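Local coordinates for protein AlyGC (PDB 5GKD) that cleaves the polysaccharide alginate, probably by the beta-elimination reaction of polysaccharide lyases, as a member of family 6, at residues N293-S298 with K330-A335; V152-E157 with T195-L200; E118-D123 with P175-N180; S678-F683 with E704-D709; N274-G279 with Y408-Q413. All coordinates share one frame; numbering follows the deposited sequence.

Interaction 1. Residues N293-S298 with K330-A335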
# COMPACT_ATOMS: atom_id res chain seq x y z
N ASN A 293 -27.22 26.51 7.81
CA ASN A 293 -26.54 27.80 7.80
C ASN A 293 -25.53 27.84 6.67
O ASN A 293 -24.98 26.82 6.28
CB ASN A 293 -25.81 28.03 9.13
CG ASN A 293 -26.55 28.99 10.04
OD1 ASN A 293 -27.76 29.08 9.99
ND2 ASN A 293 -25.81 29.75 10.84
N GLY A 294 -25.31 29.04 6.13
CA GLY A 294 -24.32 29.27 5.11
C GLY A 294 -23.19 30.17 5.60
O GLY A 294 -23.14 30.59 6.74
N VAL A 295 -22.26 30.44 4.69
CA VAL A 295 -21.11 31.30 4.95
C VAL A 295 -21.38 32.66 4.31
O VAL A 295 -21.72 32.70 3.12
CB VAL A 295 -19.81 30.70 4.39
CG1 VAL A 295 -18.60 31.57 4.76
CG2 VAL A 295 -19.60 29.27 4.85
N PRO A 296 -21.25 33.77 5.04
CA PRO A 296 -21.34 35.08 4.38
C PRO A 296 -20.28 35.19 3.30
O PRO A 296 -19.13 34.79 3.50
CB PRO A 296 -21.08 36.08 5.52
CG PRO A 296 -21.17 35.28 6.79
CD PRO A 296 -20.84 33.88 6.45
N ASN A 297 -20.68 35.73 2.15
CA ASN A 297 -19.77 35.88 1.01
C ASN A 297 -19.07 34.56 0.68
O ASN A 297 -17.86 34.51 0.45
CB ASN A 297 -18.75 36.99 1.25
CG ASN A 297 -19.40 38.35 1.40
OD1 ASN A 297 -19.86 38.94 0.43
ND2 ASN A 297 -19.43 38.86 2.63
N SER A 298 -19.85 33.48 0.69
CA SER A 298 -19.31 32.14 0.52
C SER A 298 -18.54 32.02 -0.78
O SER A 298 -18.92 32.58 -1.81
CB SER A 298 -20.43 31.12 0.52
OG SER A 298 -19.93 29.83 0.24
N LYS A 330 -18.65 29.34 13.57
CA LYS A 330 -17.99 30.62 13.30
C LYS A 330 -17.86 30.89 11.81
O LYS A 330 -17.93 32.04 11.39
CB LYS A 330 -16.62 30.64 13.98
CG LYS A 330 -16.69 30.46 15.49
CD LYS A 330 -17.39 31.63 16.17
CE LYS A 330 -17.12 31.64 17.66
NZ LYS A 330 -15.65 31.47 17.97
N GLU A 331 -17.69 29.83 11.00
CA GLU A 331 -17.65 30.00 9.56
C GLU A 331 -19.06 30.15 8.99
O GLU A 331 -19.35 31.13 8.30
CB GLU A 331 -16.94 28.81 8.89
CG GLU A 331 -16.82 28.94 7.38
CD GLU A 331 -16.61 27.62 6.65
OE1 GLU A 331 -16.74 26.56 7.31
OE2 GLU A 331 -16.32 27.64 5.42
N ARG A 332 -19.93 29.18 9.27
CA ARG A 332 -21.30 29.16 8.73
C ARG A 332 -22.24 29.96 9.63
O ARG A 332 -23.09 29.43 10.35
CB ARG A 332 -21.78 27.72 8.55
CG ARG A 332 -21.08 26.92 7.45
CD ARG A 332 -21.64 25.50 7.38
NE ARG A 332 -21.18 24.68 8.51
CZ ARG A 332 -20.50 23.55 8.39
NH1 ARG A 332 -20.19 23.08 7.20
NH2 ARG A 332 -20.13 22.90 9.48
N SER A 333 -22.11 31.28 9.55
CA SER A 333 -22.79 32.18 10.47
C SER A 333 -24.01 32.85 9.86
O SER A 333 -24.65 33.65 10.53
CB SER A 333 -21.81 33.25 10.96
OG SER A 333 -21.35 34.03 9.87
N ALA A 334 -24.33 32.56 8.61
CA ALA A 334 -25.44 33.18 7.91
C ALA A 334 -26.66 32.27 8.04
O ALA A 334 -26.76 31.25 7.36
CB ALA A 334 -25.09 33.43 6.44
N ALA A 335 -27.60 32.67 8.91
CA ALA A 335 -28.81 31.90 9.18
C ALA A 335 -29.83 32.08 8.06
O ALA A 335 -29.74 33.01 7.27
CB ALA A 335 -29.40 32.32 10.52

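Interaction 2. Residues V152-E157 with T195-L200. With PO4 (phosphate ion), chain G.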
# COMPACT_ATOMS: atom_id res chain seq x y z
N VAL A 152 -24.24 14.61 -14.38
CA VAL A 152 -24.49 15.48 -15.53
C VAL A 152 -23.42 16.55 -15.49
O VAL A 152 -23.30 17.27 -14.49
CB VAL A 152 -25.88 16.12 -15.46
CG1 VAL A 152 -25.99 17.25 -16.46
CG2 VAL A 152 -26.97 15.09 -15.67
N ARG A 153 -22.62 16.65 -16.54
CA ARG A 153 -21.56 17.65 -16.63
C ARG A 153 -22.07 18.91 -17.29
O ARG A 153 -22.90 18.87 -18.19
CB ARG A 153 -20.36 17.15 -17.44
CG ARG A 153 -19.51 16.13 -16.79
CD ARG A 153 -18.68 16.71 -15.67
NE ARG A 153 -17.29 17.02 -16.02
CZ ARG A 153 -16.59 17.95 -15.38
NH1 ARG A 153 -17.16 18.67 -14.43
NH2 ARG A 153 -15.33 18.19 -15.70
N LEU A 154 -21.49 20.04 -16.89
CA LEU A 154 -21.94 21.35 -17.36
C LEU A 154 -20.77 22.20 -17.83
O LEU A 154 -20.81 23.43 -17.75
CB LEU A 154 -22.70 22.06 -16.25
CG LEU A 154 -23.93 21.29 -15.79
CD1 LEU A 154 -24.47 21.95 -14.54
CD2 LEU A 154 -24.95 21.25 -16.89
N THR A 155 -19.72 21.56 -18.31
CA THR A 155 -18.45 22.26 -18.40
C THR A 155 -18.43 23.29 -19.51
O THR A 155 -17.65 24.24 -19.42
CB THR A 155 -17.31 21.25 -18.53
OG1 THR A 155 -17.61 20.29 -19.53
CG2 THR A 155 -17.16 20.51 -17.23
N THR A 156 -19.28 23.17 -20.51
CA THR A 156 -19.46 24.23 -21.50
C THR A 156 -20.95 24.50 -21.66
O THR A 156 -21.80 23.70 -21.28
CB THR A 156 -18.84 23.89 -22.88
OG1 THR A 156 -19.66 22.96 -23.59
CG2 THR A 156 -17.46 23.27 -22.72
N GLU A 157 -21.22 25.67 -22.24
CA GLU A 157 -22.58 26.06 -22.57
C GLU A 157 -23.29 25.02 -23.42
O GLU A 157 -24.52 24.91 -23.36
CB GLU A 157 -22.56 27.41 -23.28
CG GLU A 157 -23.92 28.02 -23.46
CD GLU A 157 -23.85 29.40 -24.09
OE1 GLU A 157 -24.87 29.83 -24.67
OE2 GLU A 157 -22.79 30.05 -24.01
N THR A 195 -24.92 28.05 -13.34
CA THR A 195 -25.57 27.91 -14.64
C THR A 195 -26.83 27.08 -14.46
O THR A 195 -26.98 26.34 -13.49
CB THR A 195 -24.64 27.24 -15.66
OG1 THR A 195 -24.47 25.86 -15.34
CG2 THR A 195 -23.27 27.91 -15.66
N ASP A 196 -27.76 27.24 -15.40
CA ASP A 196 -29.04 26.55 -15.38
C ASP A 196 -28.91 25.25 -16.16
O ASP A 196 -28.59 25.26 -17.36
CB ASP A 196 -30.14 27.40 -16.00
CG ASP A 196 -30.50 28.61 -15.16
OD1 ASP A 196 -30.33 28.56 -13.92
OD2 ASP A 196 -30.99 29.59 -15.73
N SER A 197 -29.20 24.13 -15.51
CA SER A 197 -29.12 22.82 -16.14
C SER A 197 -30.45 22.33 -16.68
O SER A 197 -30.48 21.71 -17.75
CB SER A 197 -28.54 21.81 -15.14
OG SER A 197 -28.47 20.52 -15.71
N PHE A 198 -31.56 22.59 -15.98
CA PHE A 198 -32.91 22.15 -16.39
C PHE A 198 -33.02 20.63 -16.48
O PHE A 198 -33.77 20.11 -17.29
CB PHE A 198 -33.34 22.77 -17.72
CG PHE A 198 -33.36 24.28 -17.73
CD1 PHE A 198 -33.89 25.00 -16.69
CD2 PHE A 198 -32.88 24.97 -18.83
CE1 PHE A 198 -33.93 26.40 -16.72
CE2 PHE A 198 -32.91 26.36 -18.87
CZ PHE A 198 -33.43 27.07 -17.81
N THR A 199 -32.29 19.91 -15.65
CA THR A 199 -32.32 18.45 -15.68
C THR A 199 -33.54 17.91 -14.94
O THR A 199 -33.87 18.36 -13.85
CB THR A 199 -31.05 17.88 -15.04
OG1 THR A 199 -29.91 18.31 -15.80
CG2 THR A 199 -31.11 16.37 -15.00
N LEU A 200 -34.17 16.90 -15.54
CA LEU A 200 -35.35 16.24 -15.00
C LEU A 200 -34.96 14.87 -14.45
O LEU A 200 -34.52 14.01 -15.21
CB LEU A 200 -36.42 16.11 -16.08
CG LEU A 200 -37.71 15.36 -15.78
CD1 LEU A 200 -38.25 15.96 -14.51
CD2 LEU A 200 -38.76 15.51 -16.88
P PO4 G . -14.08 15.85 -17.85
O1 PO4 G . -15.48 16.22 -18.26
O2 PO4 G . -13.17 15.66 -19.05
O3 PO4 G . -14.15 14.58 -17.04
O4 PO4 G . -13.48 16.95 -17.01

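Interaction 3. Residues E118-D123 with P175-N180. With PO4 (phosphate ion), chain H.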
# COMPACT_ATOMS: atom_id res chain seq x y z
N GLU A 118 -9.15 -0.76 -7.22
CA GLU A 118 -8.77 0.03 -6.05
C GLU A 118 -9.88 1.00 -5.69
O GLU A 118 -10.31 1.78 -6.55
CB GLU A 118 -7.48 0.84 -6.29
CG GLU A 118 -6.24 0.02 -6.49
CD GLU A 118 -4.98 0.87 -6.60
OE1 GLU A 118 -4.70 1.65 -5.66
OE2 GLU A 118 -4.30 0.78 -7.64
N LYS A 119 -10.31 0.99 -4.43
CA LYS A 119 -11.43 1.83 -4.01
C LYS A 119 -11.17 3.31 -4.30
O LYS A 119 -12.11 4.03 -4.63
CB LYS A 119 -11.74 1.64 -2.52
CG LYS A 119 -12.49 0.35 -2.18
CD LYS A 119 -12.89 0.29 -0.70
CE LYS A 119 -14.04 1.23 -0.43
NZ LYS A 119 -14.18 1.53 0.98
N PHE A 120 -9.93 3.77 -4.18
CA PHE A 120 -9.68 5.20 -4.31
C PHE A 120 -8.96 5.55 -5.60
O PHE A 120 -8.35 6.61 -5.71
CB PHE A 120 -8.98 5.72 -3.06
CG PHE A 120 -9.90 5.70 -1.90
CD1 PHE A 120 -10.06 4.55 -1.15
CD2 PHE A 120 -10.77 6.75 -1.68
CE1 PHE A 120 -10.98 4.50 -0.13
CE2 PHE A 120 -11.69 6.70 -0.67
CZ PHE A 120 -11.80 5.57 0.10
N GLU A 121 -9.06 4.68 -6.59
CA GLU A 121 -8.84 5.04 -7.97
C GLU A 121 -10.21 5.40 -8.53
O GLU A 121 -11.05 4.52 -8.75
CB GLU A 121 -8.18 3.89 -8.73
CG GLU A 121 -7.49 4.29 -10.01
CD GLU A 121 -6.33 5.25 -9.81
OE1 GLU A 121 -6.17 6.15 -10.65
OE2 GLU A 121 -5.59 5.12 -8.82
N GLN A 122 -10.44 6.70 -8.72
CA GLN A 122 -11.75 7.27 -8.98
C GLN A 122 -12.19 7.12 -10.44
O GLN A 122 -11.41 7.34 -11.36
CB GLN A 122 -11.74 8.75 -8.62
CG GLN A 122 -12.97 9.51 -9.08
CD GLN A 122 -12.98 10.93 -8.62
OE1 GLN A 122 -14.01 11.60 -8.66
NE2 GLN A 122 -11.84 11.42 -8.16
N ASP A 123 -13.46 6.78 -10.63
CA ASP A 123 -14.11 6.90 -11.93
C ASP A 123 -15.59 7.17 -11.71
O ASP A 123 -16.06 7.27 -10.58
CB ASP A 123 -13.88 5.65 -12.80
CG ASP A 123 -14.49 4.36 -12.20
OD1 ASP A 123 -15.23 4.41 -11.19
OD2 ASP A 123 -14.21 3.28 -12.75
N PRO A 175 -22.45 0.37 -1.54
CA PRO A 175 -21.97 0.30 -0.16
C PRO A 175 -21.26 1.59 0.24
O PRO A 175 -20.94 2.44 -0.59
CB PRO A 175 -21.03 -0.91 -0.15
CG PRO A 175 -20.56 -1.01 -1.59
CD PRO A 175 -21.69 -0.48 -2.45
N ILE A 176 -21.06 1.72 1.55
CA ILE A 176 -20.34 2.86 2.10
C ILE A 176 -18.97 2.97 1.45
O ILE A 176 -18.24 1.98 1.31
CB ILE A 176 -20.23 2.70 3.62
CG1 ILE A 176 -21.62 2.71 4.27
CG2 ILE A 176 -19.32 3.77 4.22
CD1 ILE A 176 -21.63 2.19 5.71
N LEU A 177 -18.60 4.18 1.06
CA LEU A 177 -17.30 4.40 0.45
C LEU A 177 -16.21 4.52 1.51
O LEU A 177 -15.14 3.93 1.37
CB LEU A 177 -17.33 5.68 -0.39
CG LEU A 177 -16.35 5.95 -1.53
CD1 LEU A 177 -15.98 7.43 -1.60
CD2 LEU A 177 -15.13 5.07 -1.56
N GLY A 178 -16.47 5.29 2.55
CA GLY A 178 -15.45 5.59 3.53
C GLY A 178 -14.76 6.92 3.34
O GLY A 178 -13.68 7.12 3.91
N SER A 179 -15.35 7.82 2.57
CA SER A 179 -14.87 9.18 2.39
C SER A 179 -15.93 9.93 1.59
O SER A 179 -16.96 9.36 1.21
CB SER A 179 -13.53 9.24 1.67
OG SER A 179 -13.70 9.25 0.27
N ASN A 180 -15.66 11.20 1.33
CA ASN A 180 -16.46 11.93 0.36
C ASN A 180 -16.28 11.33 -1.03
O ASN A 180 -15.32 10.63 -1.32
CB ASN A 180 -16.07 13.41 0.36
CG ASN A 180 -17.17 14.31 -0.21
OD1 ASN A 180 -16.94 15.47 -0.51
ND2 ASN A 180 -18.36 13.77 -0.35
P PO4 H . -19.69 17.95 -1.85
O1 PO4 H . -21.10 17.96 -2.38
O2 PO4 H . -19.22 16.56 -1.92
O3 PO4 H . -19.68 18.48 -0.39
O4 PO4 H . -18.86 18.73 -2.84

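Interaction 4. Residues S678-F683 with E704-D709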
# COMPACT_ATOMS: atom_id res chain seq x y z
N SER A 678 -2.72 1.63 33.05
CA SER A 678 -2.66 1.69 31.60
C SER A 678 -2.43 3.12 31.13
O SER A 678 -2.48 4.08 31.90
CB SER A 678 -3.95 1.14 30.97
OG SER A 678 -4.15 -0.23 31.32
N ALA A 679 -2.14 3.24 29.84
CA ALA A 679 -2.02 4.54 29.22
C ALA A 679 -3.42 5.14 29.04
O ALA A 679 -4.41 4.42 29.00
CB ALA A 679 -1.29 4.40 27.88
N PRO A 680 -3.51 6.46 28.95
CA PRO A 680 -4.83 7.11 28.93
C PRO A 680 -5.57 6.91 27.60
O PRO A 680 -5.02 6.47 26.59
CB PRO A 680 -4.48 8.58 29.14
CG PRO A 680 -3.11 8.71 28.55
CD PRO A 680 -2.42 7.45 28.94
N ILE A 681 -6.86 7.24 27.64
CA ILE A 681 -7.66 7.44 26.44
C ILE A 681 -7.37 8.83 25.90
O ILE A 681 -7.28 9.79 26.66
CB ILE A 681 -9.15 7.29 26.78
CG1 ILE A 681 -9.47 5.88 27.26
CG2 ILE A 681 -10.03 7.68 25.60
CD1 ILE A 681 -10.86 5.79 27.88
N ILE A 682 -7.21 8.96 24.58
CA ILE A 682 -6.90 10.27 24.00
C ILE A 682 -7.84 10.53 22.83
O ILE A 682 -7.88 9.76 21.87
CB ILE A 682 -5.45 10.39 23.53
CG1 ILE A 682 -4.47 10.18 24.69
CG2 ILE A 682 -5.22 11.77 22.92
CD1 ILE A 682 -3.03 10.44 24.34
N PHE A 683 -8.59 11.63 22.92
CA PHE A 683 -9.45 12.09 21.85
C PHE A 683 -8.77 13.24 21.12
O PHE A 683 -8.22 14.14 21.75
CB PHE A 683 -10.82 12.55 22.39
CG PHE A 683 -11.62 11.44 22.99
CD1 PHE A 683 -12.31 10.57 22.19
CD2 PHE A 683 -11.66 11.26 24.36
CE1 PHE A 683 -13.04 9.53 22.74
CE2 PHE A 683 -12.38 10.23 24.92
CZ PHE A 683 -13.07 9.36 24.11
N GLU A 704 -6.70 10.24 33.62
CA GLU A 704 -7.99 10.65 33.08
C GLU A 704 -7.92 10.79 31.57
O GLU A 704 -6.85 11.09 31.04
CB GLU A 704 -8.44 12.00 33.66
CG GLU A 704 -8.90 11.96 35.08
CD GLU A 704 -8.66 13.29 35.77
OE1 GLU A 704 -8.94 14.33 35.14
OE2 GLU A 704 -8.14 13.28 36.91
N PRO A 705 -9.04 10.61 30.86
CA PRO A 705 -9.04 10.81 29.40
C PRO A 705 -8.50 12.18 29.00
O PRO A 705 -8.78 13.19 29.64
CB PRO A 705 -10.52 10.64 29.04
CG PRO A 705 -11.03 9.67 30.07
CD PRO A 705 -10.31 10.04 31.34
N VAL A 706 -7.70 12.20 27.94
CA VAL A 706 -7.14 13.43 27.39
C VAL A 706 -7.98 13.86 26.21
O VAL A 706 -8.22 13.07 25.29
CB VAL A 706 -5.68 13.23 26.95
CG1 VAL A 706 -5.17 14.49 26.26
CG2 VAL A 706 -4.80 12.86 28.13
N VAL A 707 -8.42 15.12 26.21
CA VAL A 707 -9.13 15.70 25.07
C VAL A 707 -8.26 16.79 24.46
O VAL A 707 -7.92 17.78 25.12
CB VAL A 707 -10.51 16.25 25.46
CG1 VAL A 707 -11.15 16.95 24.28
CG2 VAL A 707 -11.40 15.13 25.91
N ARG A 708 -7.90 16.59 23.20
CA ARG A 708 -7.24 17.60 22.38
C ARG A 708 -8.27 18.03 21.34
O ARG A 708 -8.69 17.23 20.50
CB ARG A 708 -5.98 17.03 21.74
CG ARG A 708 -5.06 16.28 22.71
CD ARG A 708 -3.97 15.46 21.99
NE ARG A 708 -3.02 14.88 22.93
CZ ARG A 708 -2.19 13.88 22.67
NH1 ARG A 708 -2.17 13.31 21.47
NH2 ARG A 708 -1.37 13.44 23.62
N ASP A 709 -8.70 19.28 21.37
CA ASP A 709 -9.65 19.73 20.38
C ASP A 709 -8.87 20.45 19.33
O ASP A 709 -8.21 21.42 19.59
CB ASP A 709 -10.78 20.59 20.93
CG ASP A 709 -12.00 20.64 20.00
OD1 ASP A 709 -11.83 20.86 18.80
OD2 ASP A 709 -13.14 20.51 20.44

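Interaction 5. Residues N274-G279 with Y408-Q413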
# COMPACT_ATOMS: atom_id res chain seq x y z
N ASN A 274 -44.63 18.65 -1.26
CA ASN A 274 -45.33 17.39 -1.50
C ASN A 274 -44.41 16.17 -1.43
O ASN A 274 -44.60 15.19 -2.15
CB ASN A 274 -46.06 17.43 -2.85
CG ASN A 274 -47.25 16.51 -2.87
OD1 ASN A 274 -47.97 16.42 -1.89
ND2 ASN A 274 -47.44 15.77 -3.97
N ASN A 275 -43.41 16.19 -0.55
CA ASN A 275 -42.56 15.04 -0.32
C ASN A 275 -42.98 14.27 0.94
O ASN A 275 -43.37 14.86 1.94
CB ASN A 275 -41.09 15.46 -0.18
CG ASN A 275 -40.59 16.21 -1.39
OD1 ASN A 275 -40.33 15.61 -2.45
ND2 ASN A 275 -40.45 17.51 -1.26
N TYR A 276 -42.82 12.95 0.88
CA TYR A 276 -43.21 12.05 1.96
C TYR A 276 -41.98 11.39 2.55
O TYR A 276 -41.20 10.77 1.82
CB TYR A 276 -44.19 11.00 1.43
CG TYR A 276 -44.65 10.00 2.47
CD1 TYR A 276 -43.90 8.87 2.77
CD2 TYR A 276 -45.85 10.19 3.14
CE1 TYR A 276 -44.33 7.96 3.70
CE2 TYR A 276 -46.29 9.29 4.07
CZ TYR A 276 -45.53 8.18 4.35
OH TYR A 276 -45.99 7.29 5.27
N LEU A 277 -41.83 11.49 3.87
CA LEU A 277 -40.63 11.08 4.60
C LEU A 277 -41.04 10.26 5.82
O LEU A 277 -41.79 10.74 6.67
CB LEU A 277 -39.80 12.30 5.03
CG LEU A 277 -39.23 13.25 3.96
CD1 LEU A 277 -40.25 14.23 3.44
CD2 LEU A 277 -38.02 14.01 4.48
N GLU A 278 -40.54 9.03 5.90
CA GLU A 278 -40.96 8.10 6.94
C GLU A 278 -39.77 7.31 7.46
O GLU A 278 -38.97 6.79 6.68
CB GLU A 278 -42.02 7.11 6.43
CG GLU A 278 -42.49 6.13 7.49
CD GLU A 278 -43.55 5.16 6.98
OE1 GLU A 278 -44.08 5.37 5.87
OE2 GLU A 278 -43.85 4.19 7.70
N GLY A 279 -39.69 7.21 8.78
CA GLY A 279 -38.76 6.31 9.45
C GLY A 279 -37.31 6.65 9.22
O GLY A 279 -36.48 5.74 9.08
N TYR A 408 -53.06 19.08 5.24
CA TYR A 408 -51.70 19.19 5.73
C TYR A 408 -50.89 18.03 5.18
O TYR A 408 -51.36 16.89 5.13
CB TYR A 408 -51.64 19.19 7.25
CG TYR A 408 -52.48 20.26 7.91
CD1 TYR A 408 -53.81 20.03 8.24
CD2 TYR A 408 -51.94 21.50 8.22
CE1 TYR A 408 -54.58 21.00 8.86
CE2 TYR A 408 -52.70 22.48 8.83
CZ TYR A 408 -54.02 22.23 9.14
OH TYR A 408 -54.78 23.21 9.74
N GLY A 409 -49.66 18.33 4.81
CA GLY A 409 -48.80 17.30 4.31
C GLY A 409 -49.11 16.96 2.86
O GLY A 409 -49.64 17.76 2.10
N VAL A 410 -48.83 15.72 2.53
CA VAL A 410 -48.70 15.23 1.17
C VAL A 410 -50.07 14.94 0.56
O VAL A 410 -51.01 14.53 1.25
CB VAL A 410 -47.78 13.99 1.23
CG1 VAL A 410 -48.47 12.72 0.82
CG2 VAL A 410 -46.42 14.22 0.58
N SER A 411 -50.20 15.18 -0.74
CA SER A 411 -51.40 14.83 -1.49
C SER A 411 -51.69 13.33 -1.45
O SER A 411 -50.78 12.49 -1.42
CB SER A 411 -51.25 15.28 -2.94
OG SER A 411 -52.32 14.80 -3.72
N THR A 412 -52.98 13.00 -1.49
CA THR A 412 -53.41 11.60 -1.57
C THR A 412 -53.20 10.98 -2.95
O THR A 412 -53.29 9.75 -3.07
CB THR A 412 -54.90 11.46 -1.22
OG1 THR A 412 -55.67 12.31 -2.09
CG2 THR A 412 -55.17 11.82 0.23
N GLN A 413 -52.96 11.78 -3.99
CA GLN A 413 -52.79 11.18 -5.32
C GLN A 413 -51.36 10.73 -5.63
O GLN A 413 -51.13 10.21 -6.73
CB GLN A 413 -53.23 12.17 -6.41
CG GLN A 413 -54.73 12.36 -6.46
CD GLN A 413 -55.17 13.64 -5.80
OE1 GLN A 413 -55.39 13.68 -4.62
NE2 GLN A 413 -55.34 14.68 -6.57

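Interaction 1. Residues N293-S298 with K330-A335
Gly294 faces both Ser333 and Ala334 in a classic beta bulge. The bulge joins the loops after strands 289-292 and 322-326, on neighbouring coils of the N-terminal parallel beta-helix. The pairing is local and antiparallel. Gly294 N donates to Ala334 O at 2.9 Å, and Ala334 N returns a bond to Gly294 O at 3.0 Å. Gly294 O also receives a CA-H...O contact from Arg332 CA at 3.1 Å.

Asn293 adds a side-chain bond. Its ND2 donates to Arg332 O at 2.8 Å, with a nearly straight angle of 163° at the hydrogen. The acceptor lies in the amide plane of Asn293, while ND2 stands 32° out of the plane of the Arg332 carbonyl. ND2 is also bonded to Asp359, so two acceptors fix the rotation of this buried amide.

Beyond the bulge, Val295 and Glu331 cross obliquely, and Val295 CG2 touches Glu331 CG at 3.8 Å. The Glu331 carboxylate goes on to a salt bridge with Arg302. Arg332 CG packs on the same Val295 methyl, also at 3.8 Å. The rest of Arg332 leads away to Gly327 O, to Glu631 and to a cation-pi contact with Tyr303 of the carbonate pocket. Ser333 OG sits between its backbone N and carbonyl carbon (chi1 62°) and comes within 3.3 Å of Pro296 CG.

Interaction 2. Residues V152-E157 with T195-L200
Leu154 and Val152 point at Thr195, Ser197 and Thr199 across two loops of the N-terminal parallel beta-helix. One loop follows strand 150-152 and the other leads into strand 200-207. The contact is buried and rests on methyl groups meeting hydroxyls.

Leu154 enters with CG anti to its carbonyl carbon (chi1 -60°). Both of its methyls touch Ser197 CB. CD2 also lies 3.8 Å from Ser197 OG, and CD1 comes within 4.0 Å of Thr195 OG1. Leu154 and Thr195 run alongside each other in opposite senses, so CD1 passes beside the hydroxyl. Val152 and Thr199 instead meet tip to tip, with Val152 CG1 at 4.1 Å from Thr199 OG1.

The hydroxyls that meet these methyls have polar partners of their own. Ser197 OG donates to Thr199 OG1 at 2.6 Å, and both are tied to the Asn162 amide. Thr195 OG1 is bonded to His192 O. Toward the methyls, the hydroxyls make van der Waals contact.

Arg153 turns from the contact toward a phosphate ion, probably from the crystallisation liquor. Thr155 CG2 lies over the centre of one face of its guanidinium, 3.1 Å above the plane. The phosphate sits at the edge, where Arg153 NE donates to O1 at 3.0 Å and Arg153 NH2 to O4 at 2.6 Å.

Interaction 3. Residues E118-D123 with P175-N180
Lys119 and Phe120 reach from one loop of the N-terminal parallel beta-helix to Leu177 and Ser179 of another. Segment 175-180 includes Asn180, which belongs to the calcium site. In the backbone of 118-123, a type I turn from Glu118 to Glu121 places Lys119 and Phe120 at its middle positions.

One hydrogen bond joins the loops. Lys119 NZ donates to Leu177 O at 2.6 Å and stands 31° out of the carbonyl plane. NZ also bonds to Asn542, in the C-terminal part of the chain, so the ammonium links three pieces of the fold. Among the ionic contacts, Glu121 forms a salt bridge with Arg536 of the second subunit.

The apolar contacts centre on Leu177. Phe120 CZ meets Leu177 CD2 at 3.8 Å, and the leucine methyl approaches the ring at an oblique angle. The lysine chain bends at chi3 (74°), which turns CE, and Lys119 CE passes 4.1 Å from the same Leu177 CD2.

The polar contact at the ring is an edge contact made by Ser179. Its OG donates to Asn180 O at 2.7 Å, which gives this buried hydroxyl a polar partner and fixes its direction. The same Ser179 OG lies in the plane of the Phe120 ring, 3.4 Å from Phe120 CE2.

Interaction 4. Residues S678-F683 with E704-D709
Ile682 pairs with Val706, and Phe683 with Val707, on two parallel strands of the C-terminal beta-helix. Strand 706-709 is the last of its sheet within the chain. The strand directions differ by 14°, and their axes approach to 4.7 Å.

Three backbone bonds join the strands. Val706 N donates to Ile681 O at 2.8 Å, Phe683 N to Val706 O at 2.8 Å, and Arg708 N to Phe683 O at 2.9 Å.

On one face, Ile682 and Val706 run alongside each other in the same sense, with CG1 of Ile682 4.0 Å from CB of Val706. Arg708 runs extended from CG to NE and lays its guanidinium by Ile682. Ile682 CG2 sits 3.6 Å above that plane, offset toward the rim. On the other face, Phe683 CD2 meets Val707 CG2 at 4.2 Å, and the ring packs on strands 667-676 and 691-700.

Just beyond the first segment, Glu684 forms a salt bridge with Arg708 NH1. Ile682 meets one face of the guanidinium, so an apolar contact and an ionic one together hold an exposed arginine at the sheet edge.

Interaction 5. Residues N274-G279 with Y408-Q413
Tyr276 turns its ring obliquely to Val410 CG1, where the loop between strands 398-400 and 441-444 packs on a strand of the N-terminal parallel beta-helix. Glu278 OE1 lies at the edge of this ring, in its plane. Tyr276 OH donates to that oxygen at 2.8 Å and meets it from above the carboxylate plane, 51° out. The hydroxyl is also bonded to Leu398 N, and Glu278 has a salt bridge to Arg392. Glu278 of the same strand and Leu398 N outside the segments together hold the hydroxyl.

The second flat group is the Asn274 amide, which makes the hydrogen bond between the two segments. Ser411 N donates to Asn274 OD1 at 2.8 Å, almost straight (172°) and in the plane of the side-chain carbonyl. Asn274 CG is anti to its backbone N (chi1 -154°), and the amide beyond it reaches the loop. The other branch, ND2, is bonded to Asn249 OD1 on a neighbouring strand. With both branches engaged, the amide has little freedom to flip. Ser411 CB lies close to it, 3.6 Å from Asn274 OD1.

Val410 supplies the apolar part. Its CG2 touches Asn275 O at 3.4 Å and Tyr276 CB at 4.0 Å, so one methyl packs along 274-276, within the broken strand 271-278. Val410 N is bonded to Thr315 OG1, which ties the loop to strand 310-317, the neighbour of 271-278. Ser411 also starts an ST turn, with Gln413 N donating to Ser411 OG at 3.1 Å.

Overall arrangement
Interactions 1, 2, 3 and 5 lie in the N-terminal beta-helix, and interaction 4 in the C-terminal one. None touches another. Along the chain, interactions 2 and 3 alternate their segments and come first, with centres 25 Å apart. Interaction 1 is nested in the long loop closed by interaction 5, their centres 31 Å apart. Interaction 4 comes last, its centre 49 Å from that of interaction 2. Interactions 1 and 3 both reach the C-terminal beta-helix: Arg332 meets Glu631, and Lys119 meets Asn542. They thus lie where the two beta-helices meet, interaction 3 at the calcium site, while 2, 4 and 5 each join parts of a single beta-helix.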